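Local structure of restriction endonuclease S subunits (Thermoanaerobacter tengcongensis, 3OKG) at residues A[59-64]-A[391-396]; A[54-59]-A[99-104]; A[244-249]-A[279-284]; A[238-243]-A[307-312]; A[324-329]-A[370-375]. The protein probably recognises DNA as the specificity subunit of a type I restriction-modification system, in which it assembles with M polypeptides to form the methyltransferase. All blocks are in the same frame, centred on the assembly; numbering follows the deposited sequence.

The five contacts fall into two groups, contacts 1 and 2 in one and contacts 3 to 5 in the other; contacts 2 and 3, 61 Å apart between centres, lie on opposite sides of the centre of the chain. Contacts 1 and 2 share Ile-59 and lie 12 Å apart between centres; Ser-61 packs on the carbonyls of Leu-99 and Lys-100 and on the Asn-101 amide. Contacts 3 and 4, with centres 9 Å apart, are joined through neighbouring strands 283-284 and 307-309. Contact 5, 24 Å from contact 4 between centres, packs helix 324-333 on helix 365-388, which helix 392-407 of contact 1 follows; the centres of contacts 1 and 5 are 41 Å apart. A sulfate ion sits at contact 2.

Contact 1 (A[59-64]-A[391-396]); sequences IDSTVG and ETEAEL
Thr-62 and Glu-393 bring the two backbones to their closest approach, 5.6 Å between their CA atoms, where the turn following strand 59-60 meets the first turn of helix 392-407. The turn is folded tightly: Gly-64 N donates to Asp-60 O, and Asp-60 OD1 accepts from Thr-62 N at 2.9 Å, an Asx turn in which the amide lies 38° out of the carboxylate plane. Gly-64, with its positive phi, suits the residue that ends this turn. On the other side Glu-391 is the N-cap, its OE1 taking the N-H of Ala-394.

Thr-62 carries the contact with both branches. Its methyl, anti to the backbone N, meets Leu-396, where CG2 lies 3.5 Å from CD1, tighter than usual van der Waals contact. Its hydroxyl OG1 sits 3.4 Å from Glu-393 CG, touching the aliphatic part of that side chain. Glu-393 CG is anti to its own backbone N (chi1 -178°), and the chain runs extended beyond it to the carboxylate. Val-63 adds a looser apolar touch, CG1 to Leu-396 CD1 at 4.4 Å.

Leu-396 also packs on Val-191 of helix 174-216, and thus sits between the long helix and the turn. Lys-397 makes a salt bridge with Glu-393 OE2 and a hydrogen bond with Ser-61 OG, linking the polar ends of both segments. A small branched threonine, apolar on one branch and polar on the other, fits this seam: methyl packing inside and a lysine-bridged polar margin outside join the turn to the predicted coiled-coil helix.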
# COMPACT_ATOMS: atom_id res chain seq x y z
N ILE A 59 1.83 16.00 -15.37
CA ILE A 59 2.69 15.82 -14.20
C ILE A 59 2.40 14.52 -13.44
O ILE A 59 1.23 14.19 -13.16
CB ILE A 59 2.55 17.02 -13.23
CG1 ILE A 59 3.03 18.30 -13.94
CG2 ILE A 59 3.36 16.80 -11.93
CD1 ILE A 59 3.21 19.48 -13.02
N ASP A 60 3.47 13.82 -13.07
CA ASP A 60 3.41 12.73 -12.11
C ASP A 60 3.58 13.36 -10.72
O ASP A 60 4.69 13.76 -10.33
CB ASP A 60 4.54 11.72 -12.37
CG ASP A 60 4.58 10.61 -11.32
OD1 ASP A 60 3.80 10.67 -10.35
OD2 ASP A 60 5.40 9.66 -11.46
N SER A 61 2.49 13.44 -9.98
CA SER A 61 2.52 14.21 -8.72
C SER A 61 3.27 13.46 -7.64
O SER A 61 3.68 14.03 -6.64
CB SER A 61 1.10 14.52 -8.22
OG SER A 61 0.44 13.32 -7.84
N THR A 62 3.43 12.15 -7.84
CA THR A 62 4.15 11.34 -6.84
C THR A 62 5.60 11.75 -6.65
O THR A 62 6.10 11.78 -5.53
CB THR A 62 4.02 9.85 -7.13
OG1 THR A 62 2.63 9.50 -7.10
CG2 THR A 62 4.80 9.03 -6.10
N VAL A 63 6.29 12.07 -7.74
CA VAL A 63 7.66 12.54 -7.62
C VAL A 63 7.84 13.96 -8.13
O VAL A 63 8.90 14.54 -8.00
CB VAL A 63 8.64 11.64 -8.35
CG1 VAL A 63 8.63 10.25 -7.71
CG2 VAL A 63 8.24 11.57 -9.82
N GLY A 64 6.78 14.53 -8.69
CA GLY A 64 6.84 15.89 -9.15
C GLY A 64 7.63 16.02 -10.44
O GLY A 64 8.59 16.77 -10.51
N GLU A 391 1.34 1.14 -0.36
CA GLU A 391 0.98 1.55 -1.71
C GLU A 391 1.90 2.68 -2.12
O GLU A 391 2.38 3.45 -1.28
CB GLU A 391 -0.51 1.92 -1.81
CG GLU A 391 -0.84 3.36 -1.51
CD GLU A 391 -0.81 4.25 -2.74
OE1 GLU A 391 -0.89 5.49 -2.57
OE2 GLU A 391 -0.71 3.72 -3.87
N THR A 392 2.14 2.77 -3.42
CA THR A 392 3.25 3.54 -3.95
C THR A 392 3.07 5.03 -3.75
O THR A 392 3.92 5.68 -3.16
CB THR A 392 3.49 3.26 -5.45
OG1 THR A 392 3.67 1.85 -5.65
CG2 THR A 392 4.73 4.01 -5.97
N GLU A 393 1.96 5.57 -4.25
CA GLU A 393 1.78 7.01 -4.17
C GLU A 393 1.91 7.55 -2.73
O GLU A 393 2.60 8.56 -2.49
CB GLU A 393 0.45 7.44 -4.80
CG GLU A 393 0.28 8.97 -4.76
CD GLU A 393 -1.13 9.42 -5.12
OE1 GLU A 393 -2.04 8.56 -5.17
OE2 GLU A 393 -1.32 10.63 -5.34
N ALA A 394 1.26 6.88 -1.77
CA ALA A 394 1.33 7.30 -0.36
C ALA A 394 2.73 7.16 0.24
O ALA A 394 3.26 8.08 0.87
CB ALA A 394 0.33 6.54 0.47
N GLU A 395 3.36 6.01 0.05
CA GLU A 395 4.68 5.85 0.64
C GLU A 395 5.61 6.94 0.09
O GLU A 395 6.33 7.59 0.84
CB GLU A 395 5.27 4.46 0.41
CG GLU A 395 6.10 3.97 1.59
CD GLU A 395 7.23 3.01 1.22
OE1 GLU A 395 7.92 2.57 2.16
OE2 GLU A 395 7.44 2.69 0.02
N LEU A 396 5.61 7.13 -1.21
CA LEU A 396 6.55 8.06 -1.76
C LEU A 396 6.23 9.49 -1.26
O LEU A 396 7.14 10.19 -0.86
CB LEU A 396 6.63 7.97 -3.29
CG LEU A 396 6.99 6.59 -3.89
CD1 LEU A 396 7.32 6.76 -5.37
CD2 LEU A 396 8.16 5.94 -3.15

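Contact 2 (A[54-59]-A[99-104]); sequences VDISAI and LKNIAL. With SO4 (sulfate ion), chain D.
Ile-59 and Asn-101 bring their CA atoms to 6.1 Å where the loop between strands 50-54 and 59-60 packs on the start of strand 102-104, within the first DNA specificity domain range. The branches of Ile-59 spread over the opposing chain. CG2, anti to the backbone N, lies 3.9 Å from Asn-101 ND2, while CG1, anti to the carbonyl carbon (chi1 -63°), leads to CD1, which reaches Ala-103 CB at 3.8 Å. The small methyl of Ala-103 points toward the other segment and accommodates this extended tip at contact distance.

Asn-101 centres an inverse gamma turn, its CG anti to the carbonyl carbon (chi1 -72°). The Asn-101 and Ile-56 side chains cross at about a right angle, OD1 standing 3.5 Å from Ile-56 CG2. Phe-118 packs on both isoleucines.

At the N-terminal start of the 3-10 segment 56-58, Ile-56 N donates to sulfate O2 at 2.8 Å; Ser-115 and Arg-80 also bind this ion, probably from the crystallisation liquor. Ile-59 CD1 and Ala-103 CB make the apolar pair, while both isoleucine CG2 methyls lie against the Asn-101 amide. One water lies between that amide, weakly bonded to ND2, and the carbonyls of Ile-56 and Ile-59.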
# COMPACT_ATOMS: atom_id res chain seq x y z
N VAL A 54 2.36 21.88 -21.25
CA VAL A 54 2.33 21.21 -19.95
C VAL A 54 1.05 21.58 -19.17
O VAL A 54 0.91 22.71 -18.71
CB VAL A 54 3.58 21.59 -19.11
CG1 VAL A 54 3.61 20.75 -17.84
CG2 VAL A 54 4.89 21.39 -19.93
N ASP A 55 0.12 20.65 -19.05
CA ASP A 55 -1.04 20.87 -18.19
C ASP A 55 -0.87 20.02 -16.96
O ASP A 55 0.16 19.36 -16.79
CB ASP A 55 -2.35 20.55 -18.91
CG ASP A 55 -2.43 19.12 -19.39
OD1 ASP A 55 -1.49 18.33 -19.19
OD2 ASP A 55 -3.47 18.78 -20.00
N ILE A 56 -1.87 20.03 -16.09
CA ILE A 56 -1.82 19.28 -14.84
C ILE A 56 -1.65 17.79 -15.11
O ILE A 56 -0.86 17.12 -14.43
CB ILE A 56 -3.10 19.50 -14.01
CG1 ILE A 56 -3.22 20.97 -13.60
CG2 ILE A 56 -3.09 18.61 -12.78
CD1 ILE A 56 -1.98 21.54 -12.95
N SER A 57 -2.38 17.28 -16.08
CA SER A 57 -2.31 15.86 -16.42
C SER A 57 -0.89 15.45 -16.84
O SER A 57 -0.56 14.26 -16.76
CB SER A 57 -3.33 15.50 -17.51
OG SER A 57 -2.79 15.75 -18.80
N ALA A 58 -0.06 16.40 -17.28
CA ALA A 58 1.30 16.08 -17.73
C ALA A 58 2.25 15.71 -16.59
O ALA A 58 3.35 15.20 -16.83
CB ALA A 58 1.90 17.27 -18.52
N ILE A 59 1.83 16.00 -15.37
CA ILE A 59 2.69 15.82 -14.20
C ILE A 59 2.40 14.52 -13.44
O ILE A 59 1.23 14.19 -13.16
CB ILE A 59 2.55 17.02 -13.23
CG1 ILE A 59 3.03 18.30 -13.94
CG2 ILE A 59 3.36 16.80 -11.93
CD1 ILE A 59 3.21 19.48 -13.02
N LEU A 99 -2.27 18.15 -3.83
CA LEU A 99 -1.99 17.01 -4.69
C LEU A 99 -0.50 16.96 -5.09
O LEU A 99 0.01 15.92 -5.47
CB LEU A 99 -2.88 17.03 -5.93
CG LEU A 99 -4.38 16.76 -5.73
CD1 LEU A 99 -5.18 16.90 -7.03
CD2 LEU A 99 -4.58 15.39 -5.12
N LYS A 100 0.17 18.10 -5.00
CA LYS A 100 1.59 18.24 -5.36
C LYS A 100 1.84 18.08 -6.85
O LYS A 100 2.83 17.48 -7.27
CB LYS A 100 2.48 17.27 -4.57
CG LYS A 100 2.17 17.20 -3.09
CD LYS A 100 2.66 18.38 -2.33
CE LYS A 100 2.59 18.07 -0.81
NZ LYS A 100 3.10 19.21 -0.00
N ASN A 101 0.94 18.63 -7.65
CA ASN A 101 1.23 18.79 -9.07
C ASN A 101 2.24 19.92 -9.22
O ASN A 101 1.91 21.07 -9.53
CB ASN A 101 -0.06 19.03 -9.85
CG ASN A 101 -0.88 17.77 -9.94
OD1 ASN A 101 -2.05 17.73 -9.54
ND2 ASN A 101 -0.25 16.69 -10.41
N ILE A 102 3.50 19.58 -8.96
CA ILE A 102 4.53 20.59 -8.83
C ILE A 102 5.76 19.97 -9.45
O ILE A 102 6.10 18.84 -9.11
CB ILE A 102 4.85 20.85 -7.35
CG1 ILE A 102 3.60 21.39 -6.61
CG2 ILE A 102 6.05 21.80 -7.21
CD1 ILE A 102 3.71 21.26 -5.09
N ALA A 103 6.45 20.69 -10.33
CA ALA A 103 7.52 20.04 -11.11
C ALA A 103 8.55 21.02 -11.54
O ALA A 103 8.28 22.21 -11.61
CB ALA A 103 6.93 19.37 -12.33
N LEU A 104 9.73 20.50 -11.88
CA LEU A 104 10.84 21.32 -12.35
C LEU A 104 10.93 21.19 -13.85
O LEU A 104 10.88 20.09 -14.39
CB LEU A 104 12.15 20.82 -11.73
CG LEU A 104 13.46 21.52 -12.14
CD1 LEU A 104 13.48 22.97 -11.62
CD2 LEU A 104 14.65 20.72 -11.63
S SO4 D . -5.12 22.33 -16.44
O1 SO4 D . -5.38 23.63 -17.04
O2 SO4 D . -3.68 22.20 -16.21
O3 SO4 D . -5.78 22.25 -15.14
O4 SO4 D . -5.58 21.28 -17.33
O HOH W 1 -1.39 15.16 -12.40

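Contact 3 (A[244-249]-A[279-284]); sequences SPPSST and APQKVA
Gln-281 lays its amide beside the first of two consecutive prolines, NE2 lying 3.6 Å from Pro-245 CA and 4.0 Å from Pro-246 CD. The contact joins two connecting segments at the margin of a mixed sheet in the second DNA specificity domain: residues 244-249 lead into strand 250-251, while the other segment follows strand 276-277 and ends in strand 283-284. Pro-246 and Gln-281 cross obliquely, and the glutamine chain is extended beyond CG, with CD anti to CA (chi2 156°), which lets a residue rooted in one segment span to the other.

Prolines suit 244-249 because their rings restrict phi, and proline has no backbone N-H that would need an acceptor. Pro-245, which is buried, also packs on Cys-277 and Phe-259 of the neighbouring strands, while Pro-246 lies further out on the surface.

A second touch closes the other end, where the CA atoms of Thr-249 and Ala-279 are 6.1 Å apart. Thr-249 CG2, anti to the carbonyl carbon, meets the methyl of Ala-279 at 4.0 Å, a small apolar pairing. The hydroxyl of the same threonine turns back to its own segment: OG1 donates to Pro-246 O at 2.9 Å, tilted 17° from the carbonyl plane, tying the turn across its mouth. Beyond the segments, Thr-249 bonds through its backbone to Ser-278, next to Ala-279.

One water spans the margin between the two segments, donating to Ser-244 O at 2.8 Å and to Gln-281 OE1 at 2.6 Å.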
# COMPACT_ATOMS: atom_id res chain seq x y z
N SER A 244 -27.80 -27.90 9.36
CA SER A 244 -28.70 -26.79 9.65
C SER A 244 -29.70 -27.18 10.72
O SER A 244 -30.50 -28.10 10.52
CB SER A 244 -29.43 -26.35 8.38
OG SER A 244 -30.11 -27.43 7.78
N PRO A 245 -29.66 -26.50 11.87
CA PRO A 245 -30.62 -26.74 12.95
C PRO A 245 -31.99 -26.25 12.49
O PRO A 245 -32.09 -25.61 11.44
CB PRO A 245 -30.13 -25.83 14.08
CG PRO A 245 -28.81 -25.24 13.61
CD PRO A 245 -28.81 -25.32 12.13
N PRO A 246 -33.05 -26.55 13.26
CA PRO A 246 -34.35 -25.98 12.89
C PRO A 246 -34.25 -24.46 12.93
O PRO A 246 -33.80 -23.90 13.93
CB PRO A 246 -35.28 -26.47 14.00
CG PRO A 246 -34.59 -27.65 14.60
CD PRO A 246 -33.12 -27.37 14.48
N SER A 247 -34.69 -23.82 11.84
CA SER A 247 -34.87 -22.39 11.82
C SER A 247 -35.60 -22.13 13.11
O SER A 247 -36.19 -23.04 13.70
CB SER A 247 -35.54 -21.95 10.52
OG SER A 247 -35.00 -20.73 10.04
N SER A 248 -35.56 -20.88 13.57
CA SER A 248 -36.15 -20.53 14.86
C SER A 248 -35.42 -20.99 16.14
O SER A 248 -36.01 -20.99 17.22
CB SER A 248 -37.59 -21.05 14.88
OG SER A 248 -37.65 -22.39 15.32
N THR A 249 -34.15 -21.39 16.02
CA THR A 249 -33.38 -21.78 17.19
C THR A 249 -32.20 -20.82 17.22
O THR A 249 -31.39 -20.84 18.15
CB THR A 249 -32.83 -23.22 17.21
OG1 THR A 249 -31.95 -23.41 16.10
CG2 THR A 249 -33.96 -24.22 17.14
N ALA A 279 -30.02 -24.77 19.93
CA ALA A 279 -30.12 -26.22 19.78
C ALA A 279 -28.91 -26.81 19.07
O ALA A 279 -29.06 -27.42 18.01
CB ALA A 279 -31.41 -26.59 19.04
N PRO A 280 -27.72 -26.65 19.66
CA PRO A 280 -26.44 -27.05 19.05
C PRO A 280 -26.43 -28.51 18.59
O PRO A 280 -26.46 -29.41 19.42
CB PRO A 280 -25.44 -26.90 20.21
CG PRO A 280 -26.09 -25.98 21.16
CD PRO A 280 -27.55 -26.19 21.04
N GLN A 281 -26.37 -28.72 17.28
CA GLN A 281 -26.43 -30.06 16.71
C GLN A 281 -25.05 -30.70 16.46
O GLN A 281 -24.76 -31.79 16.94
CB GLN A 281 -27.13 -29.97 15.35
CG GLN A 281 -28.01 -31.15 14.97
CD GLN A 281 -29.07 -30.75 13.96
OE1 GLN A 281 -29.01 -31.12 12.79
NE2 GLN A 281 -30.05 -29.96 14.41
N LYS A 282 -24.22 -30.00 15.70
CA LYS A 282 -22.88 -30.48 15.37
C LYS A 282 -21.91 -29.49 16.02
O LYS A 282 -21.89 -28.32 15.66
CB LYS A 282 -22.66 -30.55 13.87
CG LYS A 282 -23.52 -31.59 13.15
CD LYS A 282 -23.25 -33.00 13.67
CE LYS A 282 -23.69 -34.06 12.66
NZ LYS A 282 -23.65 -35.44 13.24
N VAL A 283 -21.12 -29.95 16.98
CA VAL A 283 -20.30 -29.02 17.78
C VAL A 283 -18.82 -29.11 17.47
O VAL A 283 -18.25 -30.21 17.39
CB VAL A 283 -20.53 -29.23 19.28
CG1 VAL A 283 -19.63 -28.32 20.10
CG2 VAL A 283 -22.01 -29.00 19.63
N ALA A 284 -18.19 -27.96 17.28
CA ALA A 284 -16.74 -27.85 17.17
C ALA A 284 -16.19 -27.18 18.43
O ALA A 284 -16.84 -26.31 19.01
CB ALA A 284 -16.38 -27.06 15.93
O HOH W 2 -30.04 -30.86 10.38

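Contact 4 (A[238-243]-A[307-312]); sequences DIIMGQ and CCIGRG
Gln-243 and Ile-309 share the conventional hydrogen bond of this contact, which links two sheets of the second DNA specificity domain: strand 237-241 is an outermost strand of an antiparallel sheet, and strand 307-309 belongs to the neighbouring mixed sheet. Gln-243 N donates to Ile-309 O at 3.1 Å with an N-H...O angle of 136°. The touching parts run 66° apart, and the pair Gln-243 and Gly-310 bring their CA atoms within 4.2 Å.

Weaker CA-H...O contacts flank that bond. Gly-310 CA points a hydrogen at Gln-243 O, 3.4 Å away, with an angle of 161° at the hydrogen, and Gly-242 CA approaches Gly-310 O less directly. Glycine suits position 242 in particular: a side chain there would point toward the other segment and collide with the carbonyl oxygens of Ile-309 and Gly-310.

Apolar packing fills the space over Gly-242. Ile-309 CG1 takes the position between the backbone N and the carbonyl carbon, and it and CD1 each lie 3.6 Å from Gly-242 CA. CD1 also reaches Ile-240 CG2 at a looser 4.5 Å. Ile-309 further packs on Ala-315 of strand 313-318, and a branched aliphatic residue serves both neighbours.

Water-mediated contact completes the set on the Arg-311 side: one water lies 3.1 Å from Gly-242 O and 3.2 Å from Arg-311 O.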
# COMPACT_ATOMS: atom_id res chain seq x y z
N ASP A 238 -11.18 -36.88 14.00
CA ASP A 238 -12.64 -37.00 14.04
C ASP A 238 -13.21 -36.01 13.04
O ASP A 238 -12.81 -34.84 13.03
CB ASP A 238 -13.19 -36.68 15.43
CG ASP A 238 -12.69 -37.64 16.48
OD1 ASP A 238 -12.45 -38.81 16.15
OD2 ASP A 238 -12.54 -37.22 17.65
N ILE A 239 -14.13 -36.47 12.20
CA ILE A 239 -14.74 -35.61 11.19
C ILE A 239 -16.24 -35.49 11.45
O ILE A 239 -16.94 -36.49 11.58
CB ILE A 239 -14.49 -36.15 9.78
CG1 ILE A 239 -12.98 -36.29 9.53
CG2 ILE A 239 -15.10 -35.24 8.75
CD1 ILE A 239 -12.65 -36.71 8.13
N ILE A 240 -16.71 -34.26 11.49
CA ILE A 240 -18.09 -33.92 11.86
C ILE A 240 -18.68 -33.06 10.73
O ILE A 240 -18.22 -31.95 10.52
CB ILE A 240 -18.06 -33.06 13.14
CG1 ILE A 240 -17.40 -33.83 14.30
CG2 ILE A 240 -19.45 -32.56 13.52
CD1 ILE A 240 -15.91 -33.51 14.51
N MET A 241 -19.67 -33.57 10.00
CA MET A 241 -20.29 -32.75 8.95
C MET A 241 -21.35 -31.85 9.59
O MET A 241 -22.21 -32.33 10.32
CB MET A 241 -20.94 -33.62 7.87
CG MET A 241 -20.03 -34.59 7.13
SD MET A 241 -18.71 -33.78 6.22
CE MET A 241 -17.48 -33.72 7.51
N GLY A 242 -21.31 -30.55 9.31
CA GLY A 242 -22.26 -29.65 9.94
C GLY A 242 -23.69 -29.85 9.44
O GLY A 242 -23.90 -30.38 8.34
N GLN A 243 -24.66 -29.43 10.24
CA GLN A 243 -26.07 -29.52 9.86
C GLN A 243 -26.82 -28.24 10.19
O GLN A 243 -26.53 -27.61 11.19
CB GLN A 243 -26.77 -30.63 10.63
CG GLN A 243 -26.32 -32.05 10.38
CD GLN A 243 -27.18 -33.02 11.17
OE1 GLN A 243 -26.72 -33.65 12.12
NE2 GLN A 243 -28.45 -33.10 10.80
N CYS A 307 -18.66 -24.02 19.57
CA CYS A 307 -19.59 -23.43 18.62
C CYS A 307 -20.30 -24.56 17.91
O CYS A 307 -20.07 -25.72 18.23
CB CYS A 307 -18.85 -22.54 17.62
SG CYS A 307 -17.57 -23.38 16.58
N CYS A 308 -21.17 -24.23 16.95
CA CYS A 308 -21.81 -25.24 16.12
C CYS A 308 -21.87 -24.80 14.67
O CYS A 308 -21.91 -23.60 14.37
CB CYS A 308 -23.20 -25.61 16.65
SG CYS A 308 -24.31 -24.20 16.88
N ILE A 309 -21.88 -25.78 13.77
CA ILE A 309 -21.68 -25.55 12.36
C ILE A 309 -22.81 -26.11 11.51
O ILE A 309 -23.39 -27.15 11.83
CB ILE A 309 -20.35 -26.21 11.91
CG1 ILE A 309 -20.34 -27.71 12.27
CG2 ILE A 309 -19.17 -25.50 12.60
CD1 ILE A 309 -19.22 -28.51 11.60
N GLY A 310 -23.10 -25.42 10.40
CA GLY A 310 -24.17 -25.82 9.51
C GLY A 310 -23.73 -26.50 8.23
O GLY A 310 -22.57 -26.86 8.06
N ARG A 311 -24.70 -26.69 7.34
CA ARG A 311 -24.53 -27.31 6.03
C ARG A 311 -23.18 -27.08 5.37
O ARG A 311 -22.69 -27.93 4.63
CB ARG A 311 -25.54 -26.71 5.05
CG ARG A 311 -26.77 -27.52 4.71
CD ARG A 311 -27.21 -27.07 3.33
NE ARG A 311 -28.65 -27.10 3.09
CZ ARG A 311 -29.24 -26.55 2.03
NH1 ARG A 311 -28.50 -25.92 1.12
NH2 ARG A 311 -30.55 -26.61 1.88
N GLY A 312 -22.62 -25.89 5.56
CA GLY A 312 -21.50 -25.44 4.75
C GLY A 312 -20.13 -25.85 5.26
O GLY A 312 -19.14 -25.77 4.53
O HOH W 3 -21.80 -30.62 6.03

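Contact 5 (A[324-329]-A[370-375]); sequences RFWLLY and RIVAYL
Helix-helix packing joins helix 324-333 to helix 365-388, the latter running into the predicted coiled coil. Trp-326 and Val-372 mark the closest backbone approach; the axes of the two short segments approach to 9.8 Å, at 55°.

Tyr-329 and Leu-375 slide past each other in opposite directions. Leu-375 CD1 sits over one face of the phenol ring, 3.8 Å from its centroid and 15° off the normal, a CH-pi contact, and CB lies 3.5 Å from Tyr-329 CZ. The hydroxyl finds a hydrogen-bond partner in Asp-376, so an aromatic with a polar tip suits the place.

Trp-326, its CG anti to the backbone N (chi1 -178°), meets Ile-371 at the ring edge, CZ3 to CG2 at 3.6 Å, while NE1 is bonded to Pro-361 O. Val-372 fits between these two aromatics: its CG2 lies 3.8 Å from Trp-326 N, near the edges of both rings, and CG1 touches Phe-325 CB at 4.0 Å. A beta-branched valine is compact enough to let the helices approach.

Leu-375 also packs on Ala-212, and Ile-371 on Val-216. Helix 365-388 therefore faces two partners: a short globular-domain helix packed obliquely on it, and the long helix 174-216, consistent with the two predicted coiled-coil ranges coming together in this S subunit.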
# COMPACT_ATOMS: atom_id res chain seq x y z
N ARG A 324 -2.64 -30.11 15.37
CA ARG A 324 -3.60 -29.23 14.73
C ARG A 324 -2.95 -28.48 13.57
O ARG A 324 -3.49 -28.39 12.46
CB ARG A 324 -4.07 -28.19 15.76
CG ARG A 324 -4.86 -27.08 15.14
CD ARG A 324 -5.81 -26.48 16.15
NE ARG A 324 -5.25 -25.37 16.90
CZ ARG A 324 -4.61 -25.51 18.05
NH1 ARG A 324 -4.42 -26.72 18.56
NH2 ARG A 324 -4.15 -24.42 18.68
N PHE A 325 -1.80 -27.90 13.85
CA PHE A 325 -1.15 -27.07 12.84
C PHE A 325 -0.50 -27.82 11.69
O PHE A 325 -0.34 -27.27 10.60
CB PHE A 325 -0.22 -26.07 13.52
CG PHE A 325 -0.97 -25.02 14.30
CD1 PHE A 325 -1.89 -24.22 13.66
CD2 PHE A 325 -0.79 -24.87 15.66
CE1 PHE A 325 -2.62 -23.24 14.36
CE2 PHE A 325 -1.50 -23.91 16.37
CZ PHE A 325 -2.42 -23.10 15.72
N TRP A 326 -0.18 -29.10 11.92
CA TRP A 326 0.28 -29.97 10.79
C TRP A 326 -0.88 -30.14 9.81
O TRP A 326 -0.73 -29.97 8.59
CB TRP A 326 0.74 -31.33 11.33
CG TRP A 326 1.29 -32.29 10.28
CD1 TRP A 326 0.67 -33.44 9.81
CD2 TRP A 326 2.54 -32.20 9.59
NE1 TRP A 326 1.48 -34.06 8.88
CE2 TRP A 326 2.64 -33.33 8.74
CE3 TRP A 326 3.62 -31.29 9.64
CZ2 TRP A 326 3.74 -33.55 7.91
CZ3 TRP A 326 4.72 -31.52 8.82
CH2 TRP A 326 4.78 -32.64 7.97
N LEU A 327 -2.04 -30.48 10.37
CA LEU A 327 -3.27 -30.61 9.59
C LEU A 327 -3.59 -29.33 8.82
O LEU A 327 -3.89 -29.36 7.63
CB LEU A 327 -4.44 -30.94 10.52
CG LEU A 327 -5.81 -31.06 9.85
CD1 LEU A 327 -5.75 -32.06 8.70
CD2 LEU A 327 -6.88 -31.46 10.86
N LEU A 328 -3.53 -28.20 9.51
CA LEU A 328 -3.84 -26.91 8.90
C LEU A 328 -2.94 -26.59 7.71
O LEU A 328 -3.42 -26.17 6.65
CB LEU A 328 -3.74 -25.79 9.94
CG LEU A 328 -4.46 -24.50 9.56
CD1 LEU A 328 -5.91 -24.81 9.28
CD2 LEU A 328 -4.35 -23.44 10.67
N TYR A 329 -1.63 -26.73 7.89
CA TYR A 329 -0.72 -26.50 6.77
C TYR A 329 -1.02 -27.42 5.59
O TYR A 329 -0.95 -27.00 4.43
CB TYR A 329 0.72 -26.71 7.19
CG TYR A 329 1.36 -25.46 7.74
CD1 TYR A 329 1.79 -25.41 9.05
CD2 TYR A 329 1.50 -24.33 6.94
CE1 TYR A 329 2.38 -24.26 9.57
CE2 TYR A 329 2.08 -23.16 7.45
CZ TYR A 329 2.50 -23.14 8.76
OH TYR A 329 3.07 -22.00 9.27
N ARG A 370 8.49 -29.82 15.07
CA ARG A 370 9.76 -29.27 14.55
C ARG A 370 9.57 -28.61 13.18
O ARG A 370 10.06 -27.51 12.94
CB ARG A 370 10.82 -30.39 14.47
CG ARG A 370 12.25 -29.90 14.16
CD ARG A 370 13.21 -31.08 13.95
NE ARG A 370 12.99 -31.70 12.64
CZ ARG A 370 13.48 -31.23 11.50
NH1 ARG A 370 14.25 -30.15 11.50
NH2 ARG A 370 13.20 -31.84 10.36
N ILE A 371 8.85 -29.28 12.29
CA ILE A 371 8.57 -28.78 10.96
C ILE A 371 7.58 -27.61 10.98
O ILE A 371 7.77 -26.63 10.26
CB ILE A 371 8.04 -29.90 10.02
CG1 ILE A 371 9.14 -30.94 9.79
CG2 ILE A 371 7.58 -29.32 8.69
CD1 ILE A 371 8.64 -32.19 9.06
N VAL A 372 6.55 -27.69 11.82
CA VAL A 372 5.60 -26.57 11.98
C VAL A 372 6.33 -25.29 12.45
O VAL A 372 6.03 -24.18 12.00
CB VAL A 372 4.42 -26.91 12.95
CG1 VAL A 372 3.71 -25.67 13.42
CG2 VAL A 372 3.38 -27.82 12.25
N ALA A 373 7.28 -25.44 13.35
CA ALA A 373 8.04 -24.27 13.81
C ALA A 373 8.77 -23.60 12.63
O ALA A 373 8.80 -22.38 12.50
CB ALA A 373 9.01 -24.67 14.88
N TYR A 374 9.34 -24.41 11.75
CA TYR A 374 10.02 -23.89 10.57
C TYR A 374 9.07 -23.18 9.60
O TYR A 374 9.35 -22.08 9.15
CB TYR A 374 10.79 -25.00 9.85
CG TYR A 374 11.30 -24.60 8.49
CD1 TYR A 374 12.36 -23.69 8.37
CD2 TYR A 374 10.74 -25.12 7.34
CE1 TYR A 374 12.84 -23.30 7.12
CE2 TYR A 374 11.22 -24.75 6.08
CZ TYR A 374 12.27 -23.84 5.98
OH TYR A 374 12.75 -23.47 4.74
N LEU A 375 7.96 -23.83 9.26
CA LEU A 375 6.95 -23.23 8.38
C LEU A 375 6.36 -21.96 8.96
O LEU A 375 6.04 -21.03 8.23
CB LEU A 375 5.80 -24.23 8.11
CG LEU A 375 6.17 -25.50 7.31
CD1 LEU A 375 4.90 -26.39 7.17
CD2 LEU A 375 6.74 -25.16 5.95